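Long-range contacts in uncharacterized protein VP1736 (PDB 3LXQ), which is of unknown function but carries a sulfatase-family domain of the alkaline phosphatase clan, an alpha/beta fold built round a mixed beta sheet: residues 151-156 with 187-192; 142-147 with 160-165; 155-160 with 437-442; 131-136 with 303-308; 176-181 with 199-204. All coordinates share one frame; numbering follows the deposited sequence.

Interaction 1: 151-156 with 187-192; sequences AVVKLS and DNMKTF
A type I beta turn, Ala151 to Lys154, lies against the first turn of helix 189-195 within the sulfatase-family alpha/beta domain. The turn is closed by Lys154 N bonding to Ala151 O, and its two valines meet the helix. Phe192 has CG anti to its backbone N (chi1 -180°), which sends the ring out toward the turn. There Val153 CA lies over one ring face, 4.0 Å from the centroid, as a CH-pi contact, while Val152 CG2 touches Phe192 CZ, the far tip of the ring (3.8 Å). Val153 also has CG1 anti to its N, so that this methyl rests against CB of Phe192 and O of Asp187. A beta-branched, compact residue suits this buried place, where one methyl serves the helix start and the other leans toward the ring.

Lys154 takes the outer edge. From CB its CG passes Asp187 O at 3.9 Å, and the extended chain then carries CD onward without a turn. CE comes alongside Asp187, closest to OD1, which puts the ammonium within reach of the carboxylate. The salt bridge is short, Lys154 NZ to Asp187 OD1 2.7 Å, with NZ approaching from above the carboxylate plane, 51° out of it.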
# COMPACT_ATOMS: atom_id res chain seq x y z
N ALA A 151 10.58 1.64 -7.91
CA ALA A 151 10.46 1.76 -6.45
C ALA A 151 11.81 1.57 -5.74
O ALA A 151 12.69 0.86 -6.23
CB ALA A 151 9.46 0.75 -5.95
N VAL A 152 11.95 2.19 -4.56
CA VAL A 152 13.18 2.17 -3.78
C VAL A 152 13.57 0.78 -3.28
O VAL A 152 14.68 0.59 -2.78
CB VAL A 152 13.15 3.15 -2.56
CG1 VAL A 152 12.73 4.55 -2.97
CG2 VAL A 152 12.28 2.59 -1.43
N VAL A 153 12.67 -0.19 -3.41
CA VAL A 153 13.02 -1.59 -3.07
C VAL A 153 14.17 -2.05 -3.96
O VAL A 153 14.99 -2.89 -3.56
CB VAL A 153 11.82 -2.55 -3.24
CG1 VAL A 153 12.21 -3.99 -2.87
CG2 VAL A 153 10.62 -2.07 -2.42
N LYS A 154 14.25 -1.47 -5.16
CA LYS A 154 15.24 -1.85 -6.16
C LYS A 154 16.31 -0.78 -6.42
O LYS A 154 17.15 -0.96 -7.30
CB LYS A 154 14.55 -2.23 -7.48
CG LYS A 154 13.78 -3.53 -7.40
CD LYS A 154 13.14 -3.90 -8.72
CE LYS A 154 12.69 -5.34 -8.68
NZ LYS A 154 11.89 -5.71 -9.88
N LEU A 155 16.28 0.32 -5.68
CA LEU A 155 17.27 1.37 -5.92
C LEU A 155 18.45 1.22 -4.96
O LEU A 155 18.26 0.79 -3.83
CB LEU A 155 16.64 2.76 -5.87
CG LEU A 155 15.57 3.03 -6.94
CD1 LEU A 155 14.99 4.42 -6.76
CD2 LEU A 155 16.12 2.88 -8.36
N SER A 156 19.65 1.54 -5.42
CA SER A 156 20.87 1.25 -4.67
C SER A 156 21.07 2.10 -3.41
O SER A 156 21.56 1.60 -2.39
CB SER A 156 22.10 1.34 -5.59
OG SER A 156 22.23 2.63 -6.14
N ASP A 187 12.48 -9.90 -6.62
CA ASP A 187 12.29 -8.44 -6.64
C ASP A 187 13.14 -7.71 -5.59
O ASP A 187 12.79 -6.60 -5.16
CB ASP A 187 10.81 -8.07 -6.44
CG ASP A 187 10.03 -7.99 -7.75
OD1 ASP A 187 10.63 -7.92 -8.85
OD2 ASP A 187 8.78 -7.99 -7.66
N ASN A 188 14.25 -8.32 -5.17
CA ASN A 188 15.17 -7.68 -4.22
C ASN A 188 14.58 -7.41 -2.82
O ASN A 188 15.13 -6.65 -2.03
CB ASN A 188 15.71 -6.37 -4.85
CG ASN A 188 16.97 -5.88 -4.19
OD1 ASN A 188 17.11 -4.69 -3.92
ND2 ASN A 188 17.90 -6.79 -3.91
N MSE A 189 13.45 -8.05 -2.51
CA MSE A 189 12.73 -7.77 -1.26
C MSE A 189 13.56 -8.07 -0.01
O MSE A 189 13.73 -7.19 0.83
CB MSE A 189 11.40 -8.51 -1.22
CG MSE A 189 10.43 -8.04 -2.28
SE MSE A 189 8.76 -9.04 -2.26
CE MSE A 189 9.49 -10.86 -2.40
N LYS A 190 14.09 -9.29 0.08
CA LYS A 190 14.84 -9.71 1.27
C LYS A 190 15.95 -8.74 1.63
O LYS A 190 16.14 -8.41 2.79
CB LYS A 190 15.44 -11.11 1.07
CG LYS A 190 15.89 -11.75 2.38
CD LYS A 190 17.13 -12.57 2.21
CE LYS A 190 16.87 -14.01 2.63
NZ LYS A 190 16.02 -14.68 1.60
N THR A 191 16.69 -8.30 0.61
CA THR A 191 17.81 -7.38 0.80
C THR A 191 17.33 -6.01 1.26
O THR A 191 17.87 -5.44 2.20
CB THR A 191 18.66 -7.27 -0.50
OG1 THR A 191 19.20 -8.56 -0.81
CG2 THR A 191 19.82 -6.28 -0.34
N PHE A 192 16.29 -5.49 0.61
CA PHE A 192 15.70 -4.24 1.06
C PHE A 192 15.12 -4.34 2.47
O PHE A 192 15.23 -3.39 3.24
CB PHE A 192 14.62 -3.77 0.10
CG PHE A 192 13.97 -2.47 0.50
CD1 PHE A 192 14.61 -1.25 0.28
CD2 PHE A 192 12.70 -2.47 1.08
CE1 PHE A 192 13.99 -0.05 0.62
CE2 PHE A 192 12.08 -1.26 1.42
CZ PHE A 192 12.73 -0.05 1.20

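Interaction 2: 142-147 with 160-165; sequences TGFPPS and TGFFTI
The ring of Phe144 presents one face to Phe162, whose CZ sits over the centre, 4.0 Å from Phe144 CG. The planes stand at 90° with centroids 5.2 Å apart, a T-shaped pair in which Phe162 supplies the edge and Phe144 the face. Thr142 CB also lies at the edge of Phe162, beside CE2. The third ring, Phe163, turns its own edge to the chain, with Thr142 O in its plane and 3.7 Å from Phe163 CD2. Both partners of the T-shaped pair have CG anti to the backbone N, and so reach across the gap tip to face. Phenylalanine suits this buried place because its CH edge can rest on the face of another ring without bringing a polar group to be satisfied.

Tyr444 meets the rings of Phe144 and Phe162 as well, and its hydroxyl bonds to Thr142 O. Between the backbones, the methyls Thr142 CG2 and Thr164 CG2 touch at 3.8 Å. Thr142 CB and CG2 also cover Phe163 O, a buried carbonyl with no partner in the model.

The hydroxyls of the two threonines face different tasks. Thr164 OG1, which also bonds to Asn196 O, caps Asp167 N at the start of helix 165-171. Thr142 OG1 bonds to Glu138 O in the preceding helix and accepts from Phe144 N (3.0 Å, 154°). Gly143 takes the chain through the bend between Thr142 and Phe144 with a positive phi (77°) that suits glycine. The arrangement is thus an ST turn leaving helix 133-141, packed against the N-cap of the next helix.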
# COMPACT_ATOMS: atom_id res chain seq x y z
N THR A 142 7.08 2.25 3.57
CA THR A 142 7.83 3.51 3.63
C THR A 142 6.96 4.77 3.43
O THR A 142 7.34 5.84 3.89
CB THR A 142 8.94 3.60 2.57
OG1 THR A 142 8.36 3.96 1.30
CG2 THR A 142 9.70 2.32 2.43
N GLY A 143 5.85 4.64 2.71
CA GLY A 143 4.97 5.79 2.49
C GLY A 143 5.51 6.74 1.45
O GLY A 143 4.95 7.81 1.23
N PHE A 144 6.60 6.32 0.79
CA PHE A 144 7.33 7.14 -0.16
C PHE A 144 6.52 7.21 -1.43
O PHE A 144 6.04 6.18 -1.90
CB PHE A 144 8.70 6.50 -0.44
CG PHE A 144 9.70 7.41 -1.13
CD1 PHE A 144 10.07 8.64 -0.57
CD2 PHE A 144 10.33 7.00 -2.30
CE1 PHE A 144 11.00 9.46 -1.20
CE2 PHE A 144 11.27 7.81 -2.93
CZ PHE A 144 11.62 9.04 -2.38
N PRO A 145 6.35 8.42 -1.98
CA PRO A 145 5.59 8.60 -3.22
C PRO A 145 6.38 8.07 -4.41
O PRO A 145 7.52 7.66 -4.26
CB PRO A 145 5.43 10.14 -3.32
CG PRO A 145 5.87 10.69 -2.03
CD PRO A 145 6.82 9.71 -1.44
N PRO A 146 5.74 8.05 -5.59
CA PRO A 146 6.29 7.42 -6.79
C PRO A 146 7.20 8.34 -7.62
O PRO A 146 7.18 9.56 -7.46
CB PRO A 146 5.03 7.05 -7.59
CG PRO A 146 4.00 8.08 -7.18
CD PRO A 146 4.36 8.51 -5.76
N SER A 147 8.00 7.73 -8.49
CA SER A 147 8.81 8.46 -9.46
C SER A 147 8.69 7.73 -10.78
O SER A 147 8.05 6.67 -10.82
CB SER A 147 10.28 8.56 -9.00
OG SER A 147 10.96 7.32 -9.09
N THR A 160 19.90 0.64 2.49
CA THR A 160 20.26 0.72 3.90
C THR A 160 19.90 2.10 4.45
O THR A 160 20.04 3.11 3.76
CB THR A 160 21.77 0.42 4.13
OG1 THR A 160 22.09 0.56 5.52
CG2 THR A 160 22.65 1.36 3.31
N GLY A 161 19.43 2.12 5.70
CA GLY A 161 19.06 3.36 6.36
C GLY A 161 18.04 4.25 5.65
O GLY A 161 18.04 5.46 5.84
N PHE A 162 17.19 3.67 4.82
CA PHE A 162 16.07 4.42 4.24
C PHE A 162 14.94 4.38 5.26
O PHE A 162 14.86 3.45 6.07
CB PHE A 162 15.63 3.77 2.92
CG PHE A 162 14.78 4.66 2.03
CD1 PHE A 162 15.36 5.67 1.26
CD2 PHE A 162 13.40 4.45 1.93
CE1 PHE A 162 14.59 6.46 0.43
CE2 PHE A 162 12.61 5.25 1.11
CZ PHE A 162 13.21 6.26 0.34
N PHE A 163 14.07 5.39 5.26
CA PHE A 163 12.96 5.36 6.19
C PHE A 163 11.95 4.25 5.88
O PHE A 163 11.45 4.16 4.75
CB PHE A 163 12.24 6.71 6.34
CG PHE A 163 11.02 6.60 7.21
CD1 PHE A 163 11.13 6.69 8.59
CD2 PHE A 163 9.79 6.26 6.66
CE1 PHE A 163 10.01 6.52 9.41
CE2 PHE A 163 8.68 6.09 7.48
CZ PHE A 163 8.78 6.23 8.83
N THR A 164 11.68 3.42 6.88
CA THR A 164 10.58 2.44 6.84
C THR A 164 9.88 2.41 8.21
O THR A 164 10.51 2.67 9.24
CB THR A 164 11.06 0.98 6.52
OG1 THR A 164 11.85 0.47 7.61
CG2 THR A 164 11.88 0.92 5.23
N ILE A 165 8.59 2.06 8.23
CA ILE A 165 7.90 1.85 9.50
C ILE A 165 8.41 0.60 10.20
O ILE A 165 8.22 0.44 11.41
CB ILE A 165 6.35 1.78 9.37
CG1 ILE A 165 5.93 0.63 8.44
CG2 ILE A 165 5.77 3.14 8.90
CD1 ILE A 165 4.50 0.11 8.71

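Interaction 3: 155-160 with 437-442; sequences LSKSQT and KAYQNN
The two backbones stay well apart, the nearest CA atoms being those of Lys157 and Tyr439 at 7.6 Å, so the gap is bridged by side chains. Tyr439 spans it: CG lies anti to its backbone N, and the ring reaches from the helix into the bend of 155-160. Its hydroxyl accepts from Lys157 N at 3.1 Å, with an angle of 159° at the hydrogen. Leu155 CD1 sits over the centre of one ring face, 3.8 Å from the centroid, a CH-pi contact. Ser158 OG lies at the ring edge, near CE2, while its hydroxyl is within bonding reach of Val152 O, its strongest partner.

The helix that carries the tyrosine, 422-441, ends here in a Schellman motif. Asn442 adopts the positive phi (64°) that asparagine tolerates well. Just before it, Asn441 ND2 bonds to Lys437 O, which Asn441 N also grips.

Lys157 runs along the opposite side of the ring from Leu155 and bends at chi3 (84°) toward the helix end. Its NZ comes to 2.8 Å from Gln440 O and forms a weak bond to Tyr439 O; a cation is well suited to the carbonyls of a helix C-terminus. CE meanwhile passes Asn442 ND2 at 3.5 Å.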
# COMPACT_ATOMS: atom_id res chain seq x y z
N LEU A 155 16.28 0.32 -5.68
CA LEU A 155 17.27 1.37 -5.92
C LEU A 155 18.45 1.22 -4.96
O LEU A 155 18.26 0.79 -3.83
CB LEU A 155 16.64 2.76 -5.87
CG LEU A 155 15.57 3.03 -6.94
CD1 LEU A 155 14.99 4.42 -6.76
CD2 LEU A 155 16.12 2.88 -8.36
N SER A 156 19.65 1.54 -5.42
CA SER A 156 20.87 1.25 -4.67
C SER A 156 21.07 2.10 -3.41
O SER A 156 21.56 1.60 -2.39
CB SER A 156 22.10 1.34 -5.59
OG SER A 156 22.23 2.63 -6.14
N LYS A 157 20.68 3.37 -3.46
CA LYS A 157 20.80 4.27 -2.31
C LYS A 157 19.83 3.95 -1.17
O LYS A 157 20.10 4.27 -0.01
CB LYS A 157 20.67 5.73 -2.73
CG LYS A 157 21.82 6.23 -3.60
CD LYS A 157 21.57 7.64 -4.13
CE LYS A 157 21.97 8.71 -3.13
NZ LYS A 157 21.64 10.07 -3.65
N SER A 158 18.71 3.30 -1.49
CA SER A 158 17.68 2.98 -0.50
C SER A 158 17.83 1.59 0.15
O SER A 158 16.91 1.12 0.84
CB SER A 158 16.29 3.12 -1.11
OG SER A 158 16.31 2.94 -2.52
N GLN A 159 18.99 0.96 -0.05
CA GLN A 159 19.19 -0.42 0.43
C GLN A 159 19.51 -0.49 1.92
O GLN A 159 19.39 -1.55 2.55
CB GLN A 159 20.26 -1.14 -0.40
CG GLN A 159 19.85 -1.36 -1.86
CD GLN A 159 18.46 -1.98 -1.99
OE1 GLN A 159 17.52 -1.34 -2.46
NE2 GLN A 159 18.33 -3.23 -1.57
N THR A 160 19.90 0.64 2.49
CA THR A 160 20.26 0.72 3.90
C THR A 160 19.90 2.10 4.45
O THR A 160 20.04 3.11 3.76
CB THR A 160 21.77 0.42 4.13
OG1 THR A 160 22.09 0.56 5.52
CG2 THR A 160 22.65 1.36 3.31
N LYS A 437 13.52 13.77 -6.34
CA LYS A 437 14.46 14.67 -5.68
C LYS A 437 14.86 14.20 -4.28
O LYS A 437 16.02 14.36 -3.87
CB LYS A 437 13.92 16.10 -5.65
CG LYS A 437 14.06 16.87 -6.97
CD LYS A 437 15.36 17.68 -6.97
CE LYS A 437 15.59 18.41 -8.29
NZ LYS A 437 16.30 17.56 -9.30
N ALA A 438 13.91 13.62 -3.55
CA ALA A 438 14.17 13.16 -2.17
C ALA A 438 15.17 12.02 -2.18
O ALA A 438 16.03 11.91 -1.28
CB ALA A 438 12.87 12.74 -1.48
N TYR A 439 15.04 11.16 -3.19
CA TYR A 439 15.95 10.05 -3.42
C TYR A 439 17.36 10.56 -3.72
O TYR A 439 18.32 10.18 -3.04
CB TYR A 439 15.45 9.14 -4.55
CG TYR A 439 16.41 8.02 -4.86
CD1 TYR A 439 17.23 8.06 -5.99
CD2 TYR A 439 16.54 6.93 -4.00
CE1 TYR A 439 18.14 7.04 -6.26
CE2 TYR A 439 17.44 5.91 -4.26
CZ TYR A 439 18.23 5.97 -5.39
OH TYR A 439 19.12 4.95 -5.64
N GLN A 440 17.48 11.44 -4.72
CA GLN A 440 18.75 12.08 -5.07
C GLN A 440 19.47 12.72 -3.88
O GLN A 440 20.69 12.66 -3.79
CB GLN A 440 18.54 13.17 -6.12
CG GLN A 440 18.18 12.66 -7.49
CD GLN A 440 18.04 13.79 -8.50
OE1 GLN A 440 18.83 14.75 -8.49
NE2 GLN A 440 17.06 13.68 -9.39
N ASN A 441 18.70 13.34 -2.99
CA ASN A 441 19.29 14.17 -1.93
C ASN A 441 19.26 13.57 -0.53
O ASN A 441 19.70 14.22 0.43
CB ASN A 441 18.68 15.57 -1.95
CG ASN A 441 18.97 16.30 -3.25
OD1 ASN A 441 19.93 17.06 -3.34
ND2 ASN A 441 18.15 16.07 -4.26
N ASN A 442 18.78 12.33 -0.43
CA ASN A 442 18.73 11.60 0.84
C ASN A 442 17.80 12.25 1.85
O ASN A 442 18.12 12.37 3.04
CB ASN A 442 20.14 11.42 1.44
CG ASN A 442 21.12 10.88 0.43
OD1 ASN A 442 21.98 11.61 -0.07
ND2 ASN A 442 20.98 9.60 0.08

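Interaction 4: 131-136 with 303-308; sequences TRSVRG and IADHDA
Asp305 and His306 both place CG between the backbone N and the carbonyl carbon, the crowded position (chi1 58° and 51°), which turns their flat groups toward Ser133, whose OG lies anti to its carbonyl carbon. The contact joins the loop after strand 298-304 to the start of helix 133-141 in the alpha/beta fold. Clan relatives usually gather a metal-centred site at this end of the sheet, from an Asp-His pair and a hydroxyl at a helix start; the geometry here is consistent with a similar pocket.

Ser133 OG lies 2.8 Å from Asp305 OD2 and 3.1 Å from His306 NE2. Asp305 OD2 and Glu94 OE2 are both within reach as acceptors for its one proton. Serine suits the spot because it is small and its hydroxyl can both donate and accept. Glu94 and Asp305 bring two carboxylates close together, which may raise the pKa of one of them.

The imidazole of His306 lies between two oxygens, Thr131 O over one face and Asp305 OD1, held by Ser95 N, over the other. His306 ND1 donates almost straight (172°) to Asp307 O at 2.7 Å, which fixes the ring's rotation. Gly136, lacking a side chain, lets its CA approach Asp305 O to 3.4 Å. Beside it a water donates to Ala304 O at 2.8 Å and weakly to Gly136 O.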
# COMPACT_ATOMS: atom_id res chain seq x y z
N THR A 131 1.98 0.44 -10.37
CA THR A 131 1.49 -0.75 -11.06
C THR A 131 2.28 -2.01 -10.75
O THR A 131 1.90 -3.11 -11.19
CB THR A 131 1.49 -0.56 -12.58
OG1 THR A 131 2.84 -0.33 -13.04
CG2 THR A 131 0.60 0.60 -12.96
N ARG A 132 3.37 -1.88 -9.99
CA ARG A 132 4.26 -3.01 -9.74
C ARG A 132 4.29 -3.36 -8.26
O ARG A 132 4.08 -2.51 -7.41
CB ARG A 132 5.67 -2.74 -10.26
CG ARG A 132 5.75 -2.57 -11.80
CD ARG A 132 7.07 -1.94 -12.19
NE ARG A 132 7.33 -2.00 -13.62
CZ ARG A 132 7.04 -1.03 -14.49
NH1 ARG A 132 6.45 0.10 -14.09
NH2 ARG A 132 7.34 -1.19 -15.77
N SER A 133 4.53 -4.64 -7.99
CA SER A 133 4.55 -5.15 -6.63
C SER A 133 5.50 -4.39 -5.72
O SER A 133 5.11 -4.02 -4.61
CB SER A 133 4.85 -6.65 -6.64
OG SER A 133 3.79 -7.36 -7.28
N VAL A 134 6.74 -4.13 -6.17
CA VAL A 134 7.69 -3.42 -5.32
C VAL A 134 7.21 -2.00 -4.96
O VAL A 134 7.54 -1.52 -3.89
CB VAL A 134 9.17 -3.37 -5.83
CG1 VAL A 134 9.84 -4.73 -5.68
CG2 VAL A 134 9.27 -2.85 -7.25
N ARG A 135 6.43 -1.37 -5.84
CA ARG A 135 5.90 -0.02 -5.52
C ARG A 135 4.79 -0.10 -4.48
O ARG A 135 4.67 0.80 -3.62
CB ARG A 135 5.48 0.74 -6.79
CG ARG A 135 4.95 2.16 -6.50
CD ARG A 135 5.40 3.15 -7.56
NE ARG A 135 6.77 3.66 -7.37
CZ ARG A 135 7.52 4.11 -8.38
NH1 ARG A 135 7.03 4.06 -9.61
NH2 ARG A 135 8.73 4.60 -8.18
N GLY A 136 4.01 -1.17 -4.50
CA GLY A 136 3.04 -1.41 -3.42
C GLY A 136 3.69 -1.70 -2.08
O GLY A 136 3.19 -1.28 -1.02
N ILE A 303 -5.02 -4.92 1.88
CA ILE A 303 -4.79 -3.94 0.82
C ILE A 303 -4.00 -4.56 -0.33
O ILE A 303 -3.10 -5.38 -0.11
CB ILE A 303 -4.12 -2.64 1.39
CG1 ILE A 303 -4.23 -1.48 0.38
CG2 ILE A 303 -2.67 -2.90 1.83
CD1 ILE A 303 -3.83 -0.12 0.93
N ALA A 304 -4.35 -4.20 -1.57
CA ALA A 304 -3.59 -4.68 -2.73
C ALA A 304 -2.26 -3.92 -2.88
O ALA A 304 -2.07 -2.84 -2.29
CB ALA A 304 -4.42 -4.58 -4.00
N ASP A 305 -1.35 -4.51 -3.63
CA ASP A 305 -0.11 -3.83 -4.00
C ASP A 305 -0.31 -2.99 -5.27
O ASP A 305 0.40 -2.01 -5.48
CB ASP A 305 1.06 -4.81 -4.14
CG ASP A 305 0.81 -5.90 -5.18
OD1 ASP A 305 -0.33 -6.06 -5.66
OD2 ASP A 305 1.79 -6.60 -5.52
N HIS A 306 -1.30 -3.38 -6.08
CA HIS A 306 -1.68 -2.71 -7.33
C HIS A 306 -2.81 -3.52 -7.99
O HIS A 306 -3.11 -4.63 -7.58
CB HIS A 306 -0.50 -2.62 -8.30
CG HIS A 306 0.19 -3.93 -8.53
ND1 HIS A 306 -0.21 -4.83 -9.50
CD2 HIS A 306 1.24 -4.50 -7.90
CE1 HIS A 306 0.57 -5.89 -9.46
NE2 HIS A 306 1.47 -5.72 -8.50
N ASP A 307 -3.42 -2.96 -9.03
CA ASP A 307 -4.39 -3.70 -9.84
C ASP A 307 -3.61 -4.61 -10.78
O ASP A 307 -2.41 -4.39 -11.01
CB ASP A 307 -5.23 -2.71 -10.64
CG ASP A 307 -6.39 -3.36 -11.41
OD1 ASP A 307 -6.74 -4.55 -11.18
OD2 ASP A 307 -6.96 -2.65 -12.25
N ALA A 308 -4.26 -5.64 -11.31
CA ALA A 308 -3.68 -6.41 -12.40
C ALA A 308 -3.26 -5.43 -13.49
O ALA A 308 -4.03 -4.57 -13.91
CB ALA A 308 -4.67 -7.42 -12.94
O HOH W 1 -0.19 -1.12 -1.14

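Interaction 5: 176-181 with 199-204; sequences TQFIYG and DQIVEE
Thr176 O is gripped by two backbone N-H groups. Asp199 N lies 2.9 Å from Thr176 O and approaches from above the carbonyl plane, whereas Gln200 N, at 3.2 Å from the same oxygen, comes nearly along the C=O axis. Asp199 N also makes a weak bond to Thr176 OG1, whose stronger partner is Gly197 O. Beyond this start the strands 176-180 and 200-202 run parallel, their axes 12° apart. Val202 N donates to Phe178 O (3.0 Å), Val202 O accepts from Tyr180 N (3.1 Å), and the bond from Phe178 N to Gln200 O is weak.

This is a beta-alpha-beta crossover, strand 175-180, helix 189-195 and strand 200-202. Phe178 and Ile201 point to one face, where CD2 of the Phe178 ring meets Ile201 CG2 at 4.1 Å beneath helix 189-195. On the other face, toward helix 220-234, Ile179 CG2 and Val202 CG1 pack together and Gln177 and Gln200 lie side by side. Beta-branched residues suit such extended backbone.

The backbone bonds thus set the parallel register, while apolar side chains, with the Gln177-Gln200 pair as the polar exception, line the two faces and fasten each helix to the sheet.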
# COMPACT_ATOMS: atom_id res chain seq x y z
N THR A 176 9.88 -7.22 14.09
CA THR A 176 9.40 -6.93 12.72
C THR A 176 9.71 -8.08 11.78
O THR A 176 10.80 -8.65 11.79
CB THR A 176 9.99 -5.61 12.18
OG1 THR A 176 11.42 -5.63 12.29
CG2 THR A 176 9.44 -4.43 12.98
N GLN A 177 8.72 -8.44 10.96
CA GLN A 177 8.85 -9.60 10.08
C GLN A 177 8.14 -9.42 8.76
O GLN A 177 7.27 -8.57 8.61
CB GLN A 177 8.34 -10.88 10.77
CG GLN A 177 6.85 -10.88 11.09
CD GLN A 177 6.32 -12.23 11.52
OE1 GLN A 177 7.08 -13.13 11.91
NE2 GLN A 177 5.00 -12.39 11.45
N PHE A 178 8.54 -10.25 7.80
CA PHE A 178 7.93 -10.32 6.49
C PHE A 178 7.58 -11.79 6.28
O PHE A 178 8.43 -12.64 6.42
CB PHE A 178 8.94 -9.86 5.45
CG PHE A 178 8.52 -10.08 4.02
CD1 PHE A 178 7.30 -9.59 3.53
CD2 PHE A 178 9.37 -10.75 3.14
CE1 PHE A 178 6.92 -9.78 2.19
CE2 PHE A 178 9.00 -10.94 1.80
CZ PHE A 178 7.78 -10.45 1.33
N ILE A 179 6.33 -12.08 5.97
CA ILE A 179 5.94 -13.44 5.64
C ILE A 179 5.56 -13.51 4.16
O ILE A 179 4.70 -12.78 3.70
CB ILE A 179 4.78 -13.99 6.50
CG1 ILE A 179 5.05 -13.79 8.00
CG2 ILE A 179 4.57 -15.49 6.21
CD1 ILE A 179 3.88 -14.22 8.92
N TYR A 180 6.21 -14.43 3.45
CA TYR A 180 6.05 -14.64 2.02
C TYR A 180 6.01 -16.15 1.73
O TYR A 180 6.60 -16.93 2.47
CB TYR A 180 7.25 -14.00 1.32
CG TYR A 180 7.16 -13.89 -0.18
CD1 TYR A 180 6.04 -13.36 -0.80
CD2 TYR A 180 8.24 -14.27 -0.98
CE1 TYR A 180 5.97 -13.24 -2.17
CE2 TYR A 180 8.19 -14.16 -2.36
CZ TYR A 180 7.05 -13.65 -2.95
OH TYR A 180 6.98 -13.53 -4.31
N GLY A 181 5.31 -16.54 0.67
CA GLY A 181 5.20 -17.93 0.26
C GLY A 181 6.30 -18.47 -0.66
O GLY A 181 6.56 -19.68 -0.67
N ASP A 199 13.52 -7.79 11.14
CA ASP A 199 14.30 -8.73 11.95
C ASP A 199 14.32 -10.11 11.32
O ASP A 199 15.37 -10.63 10.94
CB ASP A 199 13.72 -8.85 13.37
CG ASP A 199 14.02 -7.65 14.24
OD1 ASP A 199 14.97 -6.90 13.93
OD2 ASP A 199 13.31 -7.46 15.26
N GLN A 200 13.13 -10.71 11.22
CA GLN A 200 12.93 -12.06 10.74
C GLN A 200 12.33 -12.01 9.33
O GLN A 200 11.52 -11.14 9.03
CB GLN A 200 11.98 -12.78 11.69
CG GLN A 200 11.36 -14.07 11.17
CD GLN A 200 10.30 -14.63 12.10
OE1 GLN A 200 10.32 -15.82 12.43
NE2 GLN A 200 9.37 -13.78 12.53
N ILE A 201 12.76 -12.93 8.47
CA ILE A 201 12.08 -13.16 7.20
C ILE A 201 11.71 -14.63 7.11
O ILE A 201 12.56 -15.53 7.23
CB ILE A 201 12.89 -12.70 5.96
CG1 ILE A 201 12.91 -11.17 5.90
CG2 ILE A 201 12.27 -13.25 4.67
CD1 ILE A 201 13.73 -10.59 4.77
N VAL A 202 10.41 -14.85 6.92
CA VAL A 202 9.84 -16.17 6.78
C VAL A 202 9.54 -16.33 5.30
O VAL A 202 8.80 -15.53 4.72
CB VAL A 202 8.54 -16.29 7.62
CG1 VAL A 202 7.94 -17.69 7.53
CG2 VAL A 202 8.80 -15.90 9.07
N GLU A 203 10.13 -17.34 4.68
CA GLU A 203 9.92 -17.58 3.25
C GLU A 203 9.76 -19.07 2.94
O GLU A 203 9.63 -19.88 3.86
CB GLU A 203 11.05 -16.94 2.44
CG GLU A 203 12.40 -17.60 2.62
CD GLU A 203 13.48 -16.89 1.84
OE1 GLU A 203 13.40 -16.88 0.59
OE2 GLU A 203 14.39 -16.33 2.49
N GLU A 204 9.78 -19.43 1.65
CA GLU A 204 9.46 -20.79 1.22
C GLU A 204 10.21 -21.89 1.99
O GLU A 204 9.63 -22.90 2.37
CB GLU A 204 9.67 -20.95 -0.30
CG GLU A 204 8.97 -22.18 -0.87
CD GLU A 204 9.09 -22.32 -2.39
OE1 GLU A 204 9.63 -21.40 -3.05
OE2 GLU A 204 8.61 -23.34 -2.92

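In the fold
Interactions 1, 2 and 3 form one cluster, their centres 9 to 11 Å apart. Val152 joins the first two, with CG1 3.5 Å from Phe144 CD2, while interaction 3 shares Leu155 and Ser156 with interaction 1. Phe144 CE1 in turn meets Ala438 CB at 3.8 Å, tying the C-terminal helix to the same core. Interaction 5 is linked through helix 189-195, where Lys190 NZ reaches Glu203 OE2 at 2.5 Å. Interaction 4 lies at the end of the sheet where clan relatives have their metal site, and its centre is about 15 Å from those of interactions 1 and 2. It touches both along helix 133-141, through Val134 and Arg135, but not interaction 5, although both reach the same central sheet.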